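PDB 4R2F: extracellular solute-binding protein family 1 from Arthrobacter chlorophenolicus, which probably captures sugars outside the cell for uptake by an ABC-type transporter, and is seen here with the disaccharide laminaribiose bound. Local coordinates for residues N79-Q82 and T83-A87; A104-F107 and E108-Q112; G127-D130 and D131-P134; E326-V329 and V330-G334. One frame throughout, in Å; residues are numbered along the deposited sequence. Where two conformers were deposited one is given.

Contact 1: residues N79-Q82 and T83-A87; sequences NFYQ and TFSSA
S85 turns back on Y81 in the opening turns of helix 80-89, where a serine hydroxyl bonds to a carbonyl one turn earlier, a common motif in alpha helices. N79 sits at the N-cap position. The first helical bonds follow in order: T83 N to N79 O, F84 N to F80 O, S85 N to Y81 O and S86 N to Q82 O, at 2.8 to 3.0 Å. The bond from F84 N to F80 O is nearly straight, with an N-H...O angle of 172°.

The side-chain bond is added to this ladder. S85 OG lies beside its own backbone N (chi1 -71°), which lets it donate to the carbonyl below. Y81 O therefore has two donors, S85 N and S85 OG. They reach it from opposite faces of the carbonyl plane. The hydroxyl also stands over one face of the Y81 ring.

The ring contacts come next. CD2 of F84 lies at the edge of the F80 ring, 4.3 Å from F80 CD2. Separately, the F84 ring edge meets a carbonyl: F84 CD2 is 3.2 Å from F80 O, which lies in the plane of that ring. Both phenylalanines are buried, and their side chains touch M45 and Q103. F80 also meets W77 edge-to-face and touches a glucose unit of the bound sugar, so this end of the helix helps line the pocket.

On the exposed side, the Q82 chain bends at chi2 (70°) and runs along the helix. Its NE2 ends 4.0 Å from S86 CB.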
ATOM      1  N   ASN A  79       2.195  12.002  -8.122  1.00 36.06           N
ATOM      2  CA  ASN A  79       3.433  12.749  -7.960  1.00 40.33           C
ATOM      3  C   ASN A  79       3.746  13.092  -6.487  1.00 39.23           C
ATOM      4  O   ASN A  79       4.501  14.037  -6.206  1.00 36.33           O
ATOM      5  CB  ASN A  79       3.372  14.052  -8.804  1.00 40.53           C
ATOM      6  CG  ASN A  79       4.718  14.427  -9.417  1.00 39.02           C
ATOM      7  OD1 ASN A  79       5.585  13.582  -9.606  1.00 36.21           O
ATOM      8  ND2 ASN A  79       4.891  15.695  -9.728  1.00 33.33           N
ATOM      9  N   PHE A  80       3.204  12.317  -5.549  1.00 31.53           N
ATOM     10  CA  PHE A  80       3.356  12.624  -4.112  1.00 31.14           C
ATOM     11  C   PHE A  80       4.831  12.682  -3.683  1.00 31.68           C
ATOM     12  O   PHE A  80       5.206  13.476  -2.827  1.00 30.05           O
ATOM     13  CB  PHE A  80       2.610  11.598  -3.248  1.00 34.99           C
ATOM     14  CG  PHE A  80       3.350  10.307  -3.064  1.00 35.85           C
ATOM     15  CD1 PHE A  80       3.259   9.297  -4.011  1.00 35.67           C
ATOM     16  CD2 PHE A  80       4.148  10.093  -1.941  1.00 36.33           C
ATOM     17  CE1 PHE A  80       3.961   8.115  -3.856  1.00 31.84           C
ATOM     18  CE2 PHE A  80       4.857   8.897  -1.788  1.00 34.13           C
ATOM     19  CZ  PHE A  80       4.761   7.913  -2.738  1.00 38.72           C
ATOM     20  N   TYR A  81       5.663  11.834  -4.268  1.00 28.37           N
ATOM     21  CA  TYR A  81       7.083  11.790  -3.904  1.00 31.43           C
ATOM     22  C   TYR A  81       7.722  13.152  -4.134  1.00 40.44           C
ATOM     23  O   TYR A  81       8.428  13.692  -3.277  1.00 32.13           O
ATOM     24  CB  TYR A  81       7.789  10.691  -4.721  1.00 43.22           C
ATOM     25  CG  TYR A  81       9.273  10.420  -4.434  1.00 46.76           C
ATOM     26  CD1 TYR A  81       9.700  10.025  -3.174  1.00 54.56           C
ATOM     27  CD2 TYR A  81      10.232  10.501  -5.456  1.00 63.84           C
ATOM     28  CE1 TYR A  81      11.036   9.751  -2.918  1.00 52.91           C
ATOM     29  CE2 TYR A  81      11.568  10.225  -5.211  1.00 67.55           C
ATOM     30  CZ  TYR A  81      11.962   9.851  -3.937  1.00 81.67           C
ATOM     31  OH  TYR A  81      13.281   9.569  -3.664  1.00 80.99           O
ATOM     32  N   GLN A  82       7.422  13.721  -5.291  1.00 35.34           N
ATOM     33  CA  GLN A  82       7.966  14.998  -5.698  1.00 42.99           C
ATOM     34  C   GLN A  82       7.332  16.115  -4.885  1.00 42.01           C
ATOM     35  O   GLN A  82       8.014  17.073  -4.522  1.00 35.95           O
ATOM     36  CB  GLN A  82       7.730  15.198  -7.214  1.00 45.76           C
ATOM     37  CG  GLN A  82       7.917  16.621  -7.736  1.00 64.15           C
ATOM     38  CD  GLN A  82       9.360  17.077  -7.734  1.00 93.09           C
ATOM     39  OE1 GLN A  82      10.282  16.273  -7.580  1.00 65.15           O
ATOM     40  NE2 GLN A  82       9.563  18.381  -7.916  1.00 65.61           N
ATOM     41  N   THR A  83       6.033  16.007  -4.608  1.00 31.39           N
ATOM     42  CA  THR A  83       5.345  17.021  -3.804  1.00 31.36           C
ATOM     43  C   THR A  83       6.025  17.199  -2.427  1.00 34.04           C
ATOM     44  O   THR A  83       6.427  18.313  -2.054  1.00 32.24           O
ATOM     45  CB  THR A  83       3.862  16.681  -3.629  1.00 33.68           C
ATOM     46  OG1 THR A  83       3.257  16.481  -4.918  1.00 35.50           O
ATOM     47  CG2 THR A  83       3.155  17.770  -2.880  1.00 36.81           C
ATOM     48  N   PHE A  84       6.200  16.098  -1.702  1.00 39.47           N
ATOM     49  CA  PHE A  84       6.968  16.120  -0.439  1.00 32.75           C
ATOM     50  C   PHE A  84       8.429  16.534  -0.596  1.00 35.13           C
ATOM     51  O   PHE A  84       8.916  17.362   0.179  1.00 30.80           O
ATOM     52  CB  PHE A  84       6.929  14.752   0.256  1.00 35.73           C
ATOM     53  CG  PHE A  84       5.641  14.468   0.968  1.00 26.40           C
ATOM     54  CD1 PHE A  84       5.446  14.889   2.281  1.00 27.72           C
ATOM     55  CD2 PHE A  84       4.624  13.765   0.337  1.00 31.10           C
ATOM     56  CE1 PHE A  84       4.259  14.631   2.930  1.00 30.88           C
ATOM     57  CE2 PHE A  84       3.438  13.493   0.999  1.00 37.77           C
ATOM     58  CZ  PHE A  84       3.260  13.919   2.292  1.00 30.13           C
ATOM     59  N   SER A  85       9.143  15.940  -1.556  1.00 29.68           N
ATOM     60  CA  SER A  85      10.557  16.268  -1.733  1.00 33.47           C
ATOM     61  C   SER A  85      10.743  17.765  -1.972  1.00 42.65           C
ATOM     62  O   SER A  85      11.648  18.380  -1.381  1.00 31.65           O
ATOM     63  CB  SER A  85      11.192  15.504  -2.893  1.00 36.93           C
ATOM     64  OG  SER A  85      11.343  14.131  -2.580  1.00 51.32           O
ATOM     65  N   SER A  86       9.889  18.333  -2.824  1.00 30.91           N
ATOM     66  CA  SER A  86       9.940  19.761  -3.147  1.00 32.30           C
ATOM     67  C   SER A  86       9.552  20.651  -1.959  1.00 39.83           C
ATOM     68  O   SER A  86      10.237  21.632  -1.685  1.00 38.95           O
ATOM     69  CB  SER A  86       9.089  20.096  -4.376  1.00 40.18           C
ATOM     70  OG  SER A  86       9.341  21.431  -4.804  1.00 42.81           O
ATOM     71  N   ALA A  87       8.474  20.328  -1.254  1.00 35.76           N
ATOM     72  CA  ALA A  87       8.099  21.105  -0.057  1.00 35.63           C
ATOM     73  C   ALA A  87       9.200  21.117   1.022  1.00 32.92           C
ATOM     74  O   ALA A  87       9.522  22.150   1.585  1.00 30.35           O
ATOM     75  CB  ALA A  87       6.803  20.582   0.545  1.00 40.59           C
TER

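Contact 2: residues A104-F107 and E108-Q112; sequences AFQF and EEQGQ
Q110 reaches back over Q106 where helix 103-109 ends in a Schellman motif. From CB, the Q110 chain is extended beyond CG. CB lies 3.8 Å from both Q106 O and F107 O. CG comes closer to the first of these, 3.5 Å from Q106 O. The amide then divides its contacts between two residues. Q106 has two conformers; in the one described, Q110 NE2 donates to Q106 OE1 at 3.2 Å, in the carbonyl plane and on a lone pair. The bond is therefore not certain in the other. Q110 OE1 turns to the edge of the F107 ring, 3.7 Å from F107 CD1, with ring and amide planes 86° apart. This conformer of Q106 meets the Q110 amide because its chain bends at chi2 (49°), and the two amide planes are 54° apart.

The backbone closes the helix beneath. G111 has positive phi, and Q112 N donates to F107 O while G111 N bonds to E108 O. The acids are held from outside: E108 OE2 by K144 and Y115, E109 OE1 by K430. These partners tie the helix end to other parts of the chain. F107 packs on F84 and I88 of helix 80-89, while A104 and F105 lie against strand 145-161.

One water joins the two segments on the E108 side. It donates to F105 O at 2.7 Å and to E108 OE1 at 2.6 Å.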
ATOM      1  N   ALA A 104       9.615   8.272   5.269  1.00 34.79           N
ATOM      2  CA  ALA A 104      10.306   8.684   6.479  1.00 25.49           C
ATOM      3  C   ALA A 104      11.817   8.326   6.441  1.00 34.90           C
ATOM      4  O   ALA A 104      12.636   9.049   6.996  1.00 31.38           O
ATOM      5  CB  ALA A 104       9.639   8.051   7.674  1.00 30.62           C
ATOM      6  N   PHE A 105      12.190   7.218   5.799  1.00 33.86           N
ATOM      7  CA  PHE A 105      13.604   6.853   5.722  1.00 31.61           C
ATOM      8  C   PHE A 105      14.413   7.796   4.799  1.00 31.82           C
ATOM      9  O   PHE A 105      15.565   8.062   5.075  1.00 32.46           O
ATOM     10  CB  PHE A 105      13.801   5.395   5.298  1.00 38.49           C
ATOM     11  CG  PHE A 105      13.296   4.399   6.309  1.00 29.85           C
ATOM     12  CD1 PHE A 105      14.101   3.992   7.354  1.00 30.45           C
ATOM     13  CD2 PHE A 105      11.989   3.908   6.240  1.00 28.93           C
ATOM     14  CE1 PHE A 105      13.621   3.094   8.291  1.00 31.80           C
ATOM     15  CE2 PHE A 105      11.512   3.002   7.161  1.00 37.91           C
ATOM     16  CZ  PHE A 105      12.327   2.596   8.189  1.00 23.78           C
ATOM     17  N   GLN A 106      13.802   8.264   3.711  1.00 35.81           N
ATOM     18  CA  GLN A 106      14.433   9.209   2.811  0.50 16.38           C
ATOM     19  C   GLN A 106      14.662  10.492   3.559  1.00 34.65           C
ATOM     20  O   GLN A 106      15.754  11.054   3.520  1.00 30.03           O
ATOM     21  CB  GLN A 106      13.568   9.500   1.588  0.50 18.39           C
ATOM     22  CG  GLN A 106      14.265  10.342   0.536  0.50 37.99           C
ATOM     23  CD  GLN A 106      15.658   9.814   0.197  0.50 74.07           C
ATOM     24  OE1 GLN A 106      16.637  10.565   0.165  0.50 48.17           O
ATOM     25  NE2 GLN A 106      15.752   8.514  -0.053  0.50 48.95           N
ATOM     26  N   PHE A 107      13.644  10.979   4.261  1.00 32.41           N
ATOM     27  CA  PHE A 107      13.792  12.283   4.923  1.00 36.19           C
ATOM     28  C   PHE A 107      14.702  12.195   6.131  1.00 38.57           C
ATOM     29  O   PHE A 107      15.353  13.172   6.522  1.00 31.74           O
ATOM     30  CB  PHE A 107      12.420  12.926   5.238  1.00 33.22           C
ATOM     31  CG  PHE A 107      11.646  13.276   4.007  1.00 31.49           C
ATOM     32  CD1 PHE A 107      12.224  14.084   3.028  1.00 69.58           C
ATOM     33  CD2 PHE A 107      10.360  12.784   3.791  1.00 34.22           C
ATOM     34  CE1 PHE A 107      11.542  14.393   1.867  1.00 57.92           C
ATOM     35  CE2 PHE A 107       9.682  13.085   2.625  1.00 35.63           C
ATOM     36  CZ  PHE A 107      10.270  13.892   1.663  1.00 59.96           C
ATOM     37  N   GLU A 108      14.811  11.016   6.710  1.00 28.33           N
ATOM     38  CA  GLU A 108      15.777  10.849   7.787  1.00 32.89           C
ATOM     39  C   GLU A 108      17.202  10.949   7.268  1.00 28.68           C
ATOM     40  O   GLU A 108      18.057  11.583   7.881  1.00 33.99           O
ATOM     41  CB  GLU A 108      15.590   9.513   8.464  1.00 38.52           C
ATOM     42  CG  GLU A 108      16.387   9.395   9.745  1.00 51.09           C
ATOM     43  CD  GLU A 108      17.498   8.384   9.662  1.00 52.65           C
ATOM     44  OE1 GLU A 108      17.602   7.684   8.640  1.00 64.25           O
ATOM     45  OE2 GLU A 108      18.233   8.256  10.656  1.00 67.44           O
ATOM     46  N   GLU A 109      17.450  10.318   6.131  1.00 30.71           N
ATOM     47  CA  GLU A 109      18.785  10.345   5.500  1.00 36.38           C
ATOM     48  C   GLU A 109      19.151  11.790   5.177  1.00 46.24           C
ATOM     49  O   GLU A 109      20.276  12.189   5.342  1.00 33.87           O
ATOM     50  CB  GLU A 109      18.768   9.465   4.246  1.00 39.38           C
ATOM     51  CG  GLU A 109      20.036   9.398   3.410  1.00 60.66           C
ATOM     52  CD  GLU A 109      20.039   8.161   2.521  1.00139.90           C
ATOM     53  OE1 GLU A 109      19.633   8.241   1.338  1.00 81.10           O
ATOM     54  OE2 GLU A 109      20.408   7.082   3.027  1.00 87.10           O
ATOM     55  N   GLN A 110      18.166  12.589   4.789  1.00 32.63           N
ATOM     56  CA  GLN A 110      18.390  13.985   4.436  1.00 30.91           C
ATOM     57  C   GLN A 110      18.420  14.871   5.657  1.00 32.98           C
ATOM     58  O   GLN A 110      18.625  16.049   5.531  1.00 33.41           O
ATOM     59  CB  GLN A 110      17.276  14.517   3.520  1.00 32.60           C
ATOM     60  CG  GLN A 110      17.221  13.892   2.139  1.00 52.06           C
ATOM     61  CD  GLN A 110      15.990  14.334   1.348  1.00 41.90           C
ATOM     62  OE1 GLN A 110      15.373  15.368   1.625  1.00 42.33           O
ATOM     63  NE2 GLN A 110      15.649  13.556   0.354  1.00 44.00           N
ATOM     64  N   GLY A 111      18.163  14.324   6.827  1.00 38.69           N
ATOM     65  CA  GLY A 111      18.248  15.101   8.034  1.00 36.65           C
ATOM     66  C   GLY A 111      17.056  16.001   8.299  1.00 36.05           C
ATOM     67  O   GLY A 111      17.188  16.965   9.038  1.00 33.30           O
ATOM     68  N   GLN A 112      15.883  15.663   7.766  1.00 26.38           N
ATOM     69  CA  GLN A 112      14.693  16.525   7.863  1.00 27.50           C
ATOM     70  C   GLN A 112      13.569  15.897   8.692  1.00 29.41           C
ATOM     71  O   GLN A 112      12.528  16.524   8.920  1.00 37.13           O
ATOM     72  CB  GLN A 112      14.128  16.818   6.470  1.00 40.39           C
ATOM     73  CG  GLN A 112      15.144  17.260   5.431  1.00 47.61           C
ATOM     74  CD  GLN A 112      15.374  18.752   5.408  1.00 70.56           C
ATOM     75  OE1 GLN A 112      14.906  19.488   6.270  1.00 57.84           O
ATOM     76  NE2 GLN A 112      16.089  19.209   4.396  1.00 75.27           N
TER
HETATM   77  O   HOH W   1      17.090   6.320   6.507  1.00 38.79           O

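Contact 3: residues G127-D130 and D131-P134; sequences GQFD and DFLP
F129 and F132 cross at about a right angle in a single helix-like turn that follows helix 117-126. Residues 128-130 have helical backbone angles but lack the regular helical bonds.

The aromatic contact is oblique. The ring planes stand 83° apart, and the F129 and F132 centroids are 5.6 Å apart. The closest atoms are F129 CD1 and F132 CD2, at 3.6 Å. F129 CD1 lies in the plane of the F132 ring, at its edge. The CG of F129 is anti to its own N (chi1 -172°), which brings the ring to the F132 side.

Two backbone bonds hold the turn. D131 N donates to Q128 O at 2.9 Å, and F132 N to F129 O at 3.0 Å. Each donor stands above the plane of its carbonyl, as expected for bonds spanning three residues. F132 CB is 3.4 Å from the same F129 O.

Outside partners fix both ends. K124 makes a cation-pi contact with F129, F351 stacks on F132, and D131 OD2 bonds to S353. The turn is thus joined both to helix 117-126 and to residues 350-353. Its inner links are apolar and backbone-made, while the D131 carboxylate is spent on binding a neighbouring part of the fold.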
ATOM      1  N   GLY A 127       0.036   3.872  28.023  1.00 37.99           N
ATOM      2  CA  GLY A 127      -0.450   2.497  27.886  1.00 41.85           C
ATOM      3  C   GLY A 127      -0.656   2.037  26.454  1.00 43.56           C
ATOM      4  O   GLY A 127      -0.734   0.835  26.206  1.00 44.48           O
ATOM      5  N   GLN A 128      -0.732   2.961  25.496  1.00 35.19           N
ATOM      6  CA  GLN A 128      -0.990   2.554  24.115  1.00 37.02           C
ATOM      7  C   GLN A 128       0.088   1.662  23.519  1.00 32.27           C
ATOM      8  O   GLN A 128      -0.223   0.815  22.706  1.00 37.87           O
ATOM      9  CB  GLN A 128      -1.271   3.747  23.180  1.00 42.42           C
ATOM     10  CG  GLN A 128      -2.537   3.486  22.397  1.00 60.88           C
ATOM     11  CD  GLN A 128      -2.783   4.403  21.224  1.00 43.50           C
ATOM     12  OE1 GLN A 128      -3.545   4.049  20.313  1.00 44.43           O
ATOM     13  NE2 GLN A 128      -2.186   5.574  21.240  1.00 37.03           N
ATOM     14  N   PHE A 129       1.338   1.823  23.942  1.00 30.47           N
ATOM     15  CA  PHE A 129       2.442   1.078  23.356  1.00 34.61           C
ATOM     16  C   PHE A 129       2.278  -0.446  23.462  1.00 49.32           C
ATOM     17  O   PHE A 129       2.480  -1.185  22.480  1.00 32.86           O
ATOM     18  CB  PHE A 129       3.766   1.517  23.988  1.00 34.05           C
ATOM     19  CG  PHE A 129       4.958   0.938  23.311  1.00 33.48           C
ATOM     20  CD1 PHE A 129       5.436   1.490  22.133  1.00 41.64           C
ATOM     21  CD2 PHE A 129       5.593  -0.193  23.828  1.00 42.04           C
ATOM     22  CE1 PHE A 129       6.529   0.941  21.485  1.00 44.41           C
ATOM     23  CE2 PHE A 129       6.686  -0.743  23.183  1.00 40.60           C
ATOM     24  CZ  PHE A 129       7.161  -0.175  22.014  1.00 40.38           C
ATOM     25  N   ASP A 130       1.878  -0.902  24.643  1.00 36.02           N
ATOM     26  CA  ASP A 130       1.546  -2.296  24.888  0.50 22.31           C
ATOM     27  C   ASP A 130       0.447  -2.828  23.971  1.00 37.90           C
ATOM     28  O   ASP A 130       0.327  -4.037  23.830  1.00 40.19           O
ATOM     29  CB  ASP A 130       1.089  -2.482  26.335  0.50 23.39           C
ATOM     30  CG  ASP A 130       0.827  -3.918  26.671  0.50 29.90           C
ATOM     31  OD1 ASP A 130       1.801  -4.696  26.685  0.50 35.16           O
ATOM     32  OD2 ASP A 130      -0.342  -4.273  26.896  0.50 36.98           O
ATOM     33  N   ASP A 131      -0.368  -1.958  23.367  1.00 34.60           N
ATOM     34  CA  ASP A 131      -1.445  -2.395  22.443  1.00 39.94           C
ATOM     35  C   ASP A 131      -0.949  -2.589  20.981  1.00 40.95           C
ATOM     36  O   ASP A 131      -1.670  -3.118  20.148  1.00 35.57           O
ATOM     37  CB  ASP A 131      -2.604  -1.394  22.502  1.00 33.67           C
ATOM     38  CG  ASP A 131      -3.880  -1.891  21.826  1.00 30.23           C
ATOM     39  OD1 ASP A 131      -4.196  -3.099  21.878  1.00 38.06           O
ATOM     40  OD2 ASP A 131      -4.588  -1.046  21.239  1.00 40.68           O
ATOM     41  N   PHE A 132       0.280  -2.188  20.669  1.00 29.71           N
ATOM     42  CA  PHE A 132       0.794  -2.371  19.304  1.00 33.88           C
ATOM     43  C   PHE A 132       0.825  -3.862  19.027  1.00 36.41           C
ATOM     44  O   PHE A 132       1.082  -4.633  19.924  1.00 38.09           O
ATOM     45  CB  PHE A 132       2.214  -1.834  19.121  1.00 37.60           C
ATOM     46  CG  PHE A 132       2.280  -0.371  18.791  1.00 28.03           C
ATOM     47  CD1 PHE A 132       1.662   0.126  17.649  1.00 35.14           C
ATOM     48  CD2 PHE A 132       2.986   0.513  19.616  1.00 32.88           C
ATOM     49  CE1 PHE A 132       1.719   1.488  17.342  1.00 36.82           C
ATOM     50  CE2 PHE A 132       3.058   1.860  19.309  1.00 33.51           C
ATOM     51  CZ  PHE A 132       2.420   2.346  18.170  1.00 33.67           C
ATOM     52  N   LEU A 133       0.577  -4.255  17.786  1.00 36.12           N
ATOM     53  CA  LEU A 133       0.752  -5.644  17.401  1.00 31.95           C
ATOM     54  C   LEU A 133       2.234  -5.975  17.409  1.00 35.19           C
ATOM     55  O   LEU A 133       3.078  -5.077  17.310  1.00 40.96           O
ATOM     56  CB  LEU A 133       0.133  -5.935  16.034  1.00 33.20           C
ATOM     57  CG  LEU A 133      -1.402  -5.917  15.986  1.00 33.49           C
ATOM     58  CD1 LEU A 133      -1.842  -5.820  14.537  1.00 42.88           C
ATOM     59  CD2 LEU A 133      -1.989  -7.163  16.649  1.00 48.19           C
ATOM     60  N   PRO A 134       2.561  -7.267  17.554  1.00 47.80           N
ATOM     61  CA  PRO A 134       3.969  -7.640  17.551  1.00 45.71           C
ATOM     62  C   PRO A 134       4.630  -7.332  16.208  1.00 46.06           C
ATOM     63  O   PRO A 134       4.030  -7.523  15.149  1.00 35.83           O
ATOM     64  CB  PRO A 134       3.945  -9.162  17.813  1.00 56.30           C
ATOM     65  CG  PRO A 134       2.581  -9.462  18.333  1.00 63.39           C
ATOM     66  CD  PRO A 134       1.672  -8.437  17.718  1.00 40.52           C
TER

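Contact 4: residues E326-V329 and V330-G334; sequences EEFV and VYYLG
F328 lays one ring face against CB of Y332, one turn on in helix 322-335. The two side chains run alongside each other and point the same way. Their rings are near parallel, 23° apart, but slid so that they barely overlap. The centroids are 5.5 Å apart. The closest approach is at the rim, F328 CZ to Y332 CD1, 3.7 Å. Both CG atoms are anti to their backbone N, F328 with chi1 175°, so the rings leave the helix in the same sense.

V329 and L333 form a second pair four residues apart. V329 CG1 touches L333 CD1 at 3.9 Å. L333 CG also comes to 3.4 Å from V329 O. V330 CG2 lies 3.2 Å from E326 O, beside the bond that V330 N makes to that carbonyl. Y331 has F328 O at the edge of its ring, in plane.

Regular helical bonds run beneath: Y331 N to E327 O, Y332 N to F328 O at 2.8 Å, and L333 N to V329 O. The aromatic pair faces F42, and Y332 also packs on helix 50-61. V329 and L333 lie against strand 306-316.

Two polar ends are tied outward, Y331 OH to I59 O and E327 OE2 to K122. E326 OE2 bonds back to Q322 of the same helix. Apolar packing thus joins this helix to the sheet and to helix 50-61, and Y331 and E327 add polar ties to helices 50-61 and 117-126.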
ATOM      1  N   GLU A 326       4.806  16.276  18.914  1.00 31.36           N
ATOM      2  CA  GLU A 326       4.749  15.045  19.692  1.00 39.07           C
ATOM      3  C   GLU A 326       3.403  14.865  20.349  1.00 37.74           C
ATOM      4  O   GLU A 326       2.839  13.785  20.306  1.00 27.41           O
ATOM      5  CB  GLU A 326       5.871  15.027  20.726  1.00 33.19           C
ATOM      6  CG  GLU A 326       7.193  14.756  20.052  1.00 38.27           C
ATOM      7  CD  GLU A 326       8.405  15.203  20.830  1.00 41.02           C
ATOM      8  OE1 GLU A 326       8.297  15.816  21.925  1.00 39.96           O
ATOM      9  OE2 GLU A 326       9.494  14.904  20.320  1.00 38.89           O
ATOM     10  N   GLU A 327       2.876  15.931  20.932  1.00 36.96           N
ATOM     11  CA  GLU A 327       1.535  15.884  21.499  1.00 33.90           C
ATOM     12  C   GLU A 327       0.485  15.566  20.448  1.00 35.06           C
ATOM     13  O   GLU A 327      -0.417  14.763  20.703  1.00 33.29           O
ATOM     14  CB  GLU A 327       1.177  17.203  22.195  1.00 40.66           C
ATOM     15  CG  GLU A 327       1.880  17.434  23.533  1.00 62.95           C
ATOM     16  CD  GLU A 327       1.649  16.330  24.569  1.00 77.48           C
ATOM     17  OE1 GLU A 327       0.488  15.922  24.802  1.00 52.76           O
ATOM     18  OE2 GLU A 327       2.642  15.885  25.178  1.00 71.04           O
ATOM     19  N   PHE A 328       0.603  16.183  19.268  1.00 30.25           N
ATOM     20  CA  PHE A 328      -0.352  15.936  18.212  1.00 35.52           C
ATOM     21  C   PHE A 328      -0.328  14.466  17.867  1.00 37.81           C
ATOM     22  O   PHE A 328      -1.387  13.854  17.741  1.00 31.48           O
ATOM     23  CB  PHE A 328      -0.095  16.735  16.922  1.00 35.32           C
ATOM     24  CG  PHE A 328      -1.052  16.363  15.806  1.00 34.42           C
ATOM     25  CD1 PHE A 328      -2.341  16.868  15.778  1.00 38.71           C
ATOM     26  CD2 PHE A 328      -0.685  15.451  14.827  1.00 31.94           C
ATOM     27  CE1 PHE A 328      -3.234  16.497  14.796  1.00 42.34           C
ATOM     28  CE2 PHE A 328      -1.569  15.070  13.837  1.00 30.15           C
ATOM     29  CZ  PHE A 328      -2.857  15.592  13.823  1.00 31.11           C
ATOM     30  N   VAL A 329       0.871  13.913  17.677  1.00 31.57           N
ATOM     31  CA  VAL A 329       0.978  12.520  17.218  1.00 28.93           C
ATOM     32  C   VAL A 329       0.382  11.575  18.257  1.00 37.33           C
ATOM     33  O   VAL A 329      -0.292  10.635  17.901  1.00 28.21           O
ATOM     34  CB  VAL A 329       2.419  12.106  16.839  1.00 31.70           C
ATOM     35  CG1 VAL A 329       2.522  10.591  16.614  1.00 34.56           C
ATOM     36  CG2 VAL A 329       2.910  12.853  15.601  1.00 38.97           C
ATOM     37  N   VAL A 330       0.609  11.846  19.539  1.00 32.17           N
ATOM     38  CA  VAL A 330       0.069  10.981  20.593  1.00 38.75           C
ATOM     39  C   VAL A 330      -1.464  11.082  20.620  1.00 30.82           C
ATOM     40  O   VAL A 330      -2.193  10.066  20.726  1.00 32.14           O
ATOM     41  CB  VAL A 330       0.698  11.350  21.951  1.00 31.23           C
ATOM     42  CG1 VAL A 330       0.054  10.612  23.102  1.00 39.30           C
ATOM     43  CG2 VAL A 330       2.190  11.067  21.914  1.00 39.50           C
ATOM     44  N   TYR A 331      -1.951  12.304  20.511  1.00 30.70           N
ATOM     45  CA  TYR A 331      -3.388  12.547  20.413  1.00 31.51           C
ATOM     46  C   TYR A 331      -3.986  11.788  19.226  1.00 34.69           C
ATOM     47  O   TYR A 331      -5.008  11.094  19.349  1.00 35.63           O
ATOM     48  CB  TYR A 331      -3.645  14.067  20.302  1.00 38.33           C
ATOM     49  CG  TYR A 331      -5.020  14.417  19.784  1.00 30.56           C
ATOM     50  CD1 TYR A 331      -6.129  14.506  20.640  1.00 34.88           C
ATOM     51  CD2 TYR A 331      -5.217  14.637  18.431  1.00 38.75           C
ATOM     52  CE1 TYR A 331      -7.391  14.821  20.140  1.00 37.78           C
ATOM     53  CE2 TYR A 331      -6.460  14.955  17.926  1.00 41.72           C
ATOM     54  CZ  TYR A 331      -7.547  15.042  18.774  1.00 42.18           C
ATOM     55  OH  TYR A 331      -8.755  15.364  18.203  1.00 34.80           O
ATOM     56  N   TYR A 332      -3.345  11.905  18.065  1.00 29.73           N
ATOM     57  CA  TYR A 332      -3.919  11.333  16.838  1.00 28.53           C
ATOM     58  C   TYR A 332      -3.935   9.811  16.932  1.00 29.18           C
ATOM     59  O   TYR A 332      -4.947   9.193  16.655  1.00 34.14           O
ATOM     60  CB  TYR A 332      -3.158  11.809  15.615  1.00 29.30           C
ATOM     61  CG  TYR A 332      -3.852  11.626  14.267  1.00 34.79           C
ATOM     62  CD1 TYR A 332      -4.894  12.470  13.875  1.00 39.04           C
ATOM     63  CD2 TYR A 332      -3.418  10.657  13.359  1.00 32.08           C
ATOM     64  CE1 TYR A 332      -5.519  12.320  12.638  1.00 39.46           C
ATOM     65  CE2 TYR A 332      -4.021  10.500  12.111  1.00 30.56           C
ATOM     66  CZ  TYR A 332      -5.080  11.336  11.748  1.00 34.56           C
ATOM     67  OH  TYR A 332      -5.686  11.231  10.519  1.00 35.62           O
ATOM     68  N   LEU A 333      -2.829   9.207  17.355  1.00 29.44           N
ATOM     69  CA  LEU A 333      -2.813   7.738  17.533  1.00 32.91           C
ATOM     70  C   LEU A 333      -3.914   7.235  18.470  1.00 29.71           C
ATOM     71  O   LEU A 333      -4.503   6.181  18.222  1.00 37.50           O
ATOM     72  CB  LEU A 333      -1.462   7.278  18.061  1.00 29.41           C
ATOM     73  CG  LEU A 333      -0.328   7.383  17.063  1.00 39.90           C
ATOM     74  CD1 LEU A 333       0.978   7.203  17.797  1.00 34.51           C
ATOM     75  CD2 LEU A 333      -0.510   6.334  15.981  1.00 44.97           C
ATOM     76  N   GLY A 334      -4.211   8.014  19.506  1.00 36.46           N
ATOM     77  CA  GLY A 334      -5.250   7.684  20.468  1.00 31.36           C
ATOM     78  C   GLY A 334      -6.674   7.695  19.918  1.00 39.53           C
ATOM     79  O   GLY A 334      -7.539   7.081  20.502  1.00 39.78           O
TER

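The four contacts fall into two touching pairs. Contacts 1 and 2 have centres 13 Å apart and meet through F84 CB and F107 CZ, 3.7 Å apart, so helix 80-89 packs on helix 103-109. Contacts 3 and 4 have centres 14 Å apart and touch where Q128 approaches the end of helix 322-335 at L333 and G334. Between the pairs, contacts 2 and 4 come to about 11 Å at their nearest atoms. The sugar lies nearest contact 1, about 4 Å from the F80 side chain. It is about 10 Å from F105 in contact 2 and about 14 Å from Y332 in contact 4.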